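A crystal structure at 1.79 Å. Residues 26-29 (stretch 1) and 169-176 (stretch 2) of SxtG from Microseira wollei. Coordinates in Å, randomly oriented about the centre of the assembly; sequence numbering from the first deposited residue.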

# COMPACT_ATOMS: atom_id res chain seq x y z
N CYS A 26 -1.38 19.45 12.85
CA CYS A 26 -1.23 18.54 11.71
C CYS A 26 -1.55 19.28 10.42
O CYS A 26 -2.63 19.86 10.28
N PRO A 27 -0.61 19.29 9.46
CA PRO A 27 -0.85 20.02 8.21
C PRO A 27 -1.85 19.34 7.28
O PRO A 27 -2.30 19.99 6.33
N VAL A 28 -2.16 18.07 7.47
CA VAL A 28 -3.17 17.37 6.68
C VAL A 28 -4.49 17.37 7.46
O VAL A 28 -4.56 16.84 8.57
N ASN A 29 -5.53 17.98 6.87
CA ASN A 29 -6.83 18.08 7.53
C ASN A 29 -7.84 18.46 6.44
O ASN A 29 -7.95 19.64 6.10
N GLU A 169 7.27 14.85 4.40
CA GLU A 169 7.14 16.08 5.16
C GLU A 169 5.87 16.07 6.01
O GLU A 169 5.90 16.38 7.20
N TYR A 170 4.73 15.75 5.39
CA TYR A 170 3.47 15.74 6.13
C TYR A 170 3.48 14.68 7.23
O TYR A 170 2.94 14.89 8.32
N PHE A 171 4.05 13.51 6.95
CA PHE A 171 4.13 12.47 7.97
C PHE A 171 4.96 12.94 9.16
O PHE A 171 4.62 12.66 10.32
N GLN A 172 6.08 13.63 8.90
CA GLN A 172 6.92 14.11 9.99
C GLN A 172 6.14 15.06 10.90
O GLN A 172 6.38 15.11 12.11
N ALA A 173 5.20 15.80 10.32
CA ALA A 173 4.40 16.77 11.05
C ALA A 173 3.10 16.20 11.62
O ALA A 173 2.27 16.97 12.14
N GLY A 174 2.89 14.89 11.55
CA GLY A 174 1.80 14.25 12.27
C GLY A 174 0.75 13.57 11.41
O GLY A 174 -0.17 12.95 11.96
N ALA A 175 0.83 13.65 10.09
CA ALA A 175 -0.21 13.08 9.25
C ALA A 175 -0.16 11.55 9.27
O ALA A 175 0.90 10.94 9.42
N LYS A 176 -1.33 10.94 9.10
CA LYS A 176 -1.41 9.52 8.86
C LYS A 176 -1.25 9.25 7.36
O LYS A 176 -1.59 10.09 6.53

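The end of a helix and the turn that follows it pack here against an irregular segment, C26 to N29, more than 140 residues away in the chain. No hydrogen bond joins the two stretches, so the contact rests on apolar surfaces fitting together.

E169 makes no contact with the segment, and its carboxylate oxygens find hydrogen bonds elsewhere in the structure. Y170 is the first residue to engage. Its CA-to-CB bond runs sideways, and with chi1 in the m well its buried ring lies obliquely beside P27 and V28. P27 CG approaches Y170 CD1 at 3.8 Å, while V28 CG2 sits 3.8 Å from Y170 CG and forms an off-centre CH-pi contact, 4.3 Å from the centroid of the Y170 ring. An aromatic residue suits this place because its broad apolar surface can receive two neighbours at once, while its hydroxyl is hydrogen-bonded elsewhere.

F171 points away and Q172 is out of reach, as expected where successive helical residues face different directions. A173, the first residue to leave helical geometry, points its methyl group toward the segment; A173 CB meets P27 CD at 3.5 Å, a close fit of small side chain against rigid ring. G174 follows with a positive phi of 117°, where a CB would jam against the preceding carbonyl oxygen; glycine avoids this. C26, chi1 t, brings its SG to 3.7 Å from G174 C.

At A175 the methyl is small enough to share a buried site with two side chains: A175 CB lies 3.6 Å from V28 CG2, whose residue is in the t rotamer, and 4.1 Å from C26 SG. That sulfur also accepts a weak hydrogen bond within its own segment, V28 N to C26 SG at 3.7 Å. The extended side chain of K176 leads away, ending the contact.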

# COMPACT_ATOMS: atom_id res chain seq x y z
CB CYS A 26 -2.13 17.31 11.85
SG CYS A 26 -1.89 16.07 10.54
CB PRO A 27 0.54 20.08 7.57
CG PRO A 27 1.24 18.87 8.10
CD PRO A 27 0.75 18.72 9.51
CB VAL A 28 -2.72 15.93 6.36
CG1 VAL A 28 -3.79 15.15 5.59
CG2 VAL A 28 -1.43 15.99 5.57
CB ASN A 29 -6.81 19.13 8.64
CG ASN A 29 -8.08 19.14 9.45
OD1 ASN A 29 -8.17 18.47 10.46
ND2 ASN A 29 -9.09 19.89 8.98
CB GLU A 169 7.14 17.30 4.22
CG GLU A 169 6.80 18.62 4.93
CD GLU A 169 6.59 19.79 3.99
OE1 GLU A 169 7.29 19.87 2.96
OE2 GLU A 169 5.71 20.63 4.32
CB TYR A 170 2.30 15.50 5.17
CG TYR A 170 2.04 16.61 4.19
CD1 TYR A 170 2.15 17.95 4.55
CD2 TYR A 170 1.63 16.31 2.89
CE1 TYR A 170 1.89 18.96 3.62
CE2 TYR A 170 1.37 17.31 1.98
CZ TYR A 170 1.49 18.62 2.34
OH TYR A 170 1.22 19.58 1.39
CB PHE A 171 4.71 11.18 7.39
CG PHE A 171 4.80 10.07 8.41
CD1 PHE A 171 3.68 9.33 8.75
CD2 PHE A 171 5.99 9.81 9.06
CE1 PHE A 171 3.77 8.33 9.71
CE2 PHE A 171 6.07 8.81 10.00
CZ PHE A 171 4.96 8.08 10.33
CB GLN A 172 8.17 14.81 9.45
CG GLN A 172 9.31 13.89 9.05
CD GLN A 172 9.64 12.85 10.12
OE1 GLN A 172 9.17 11.72 10.07
NE2 GLN A 172 10.45 13.24 11.10
CB ALA A 173 4.09 17.96 10.12
CB ALA A 175 -0.05 13.58 7.82
CB LYS A 176 -2.71 8.95 9.40
CG LYS A 176 -2.78 9.08 10.91
CD LYS A 176 -4.10 8.58 11.50
CE LYS A 176 -4.05 8.64 13.02
NZ LYS A 176 -4.93 7.61 13.65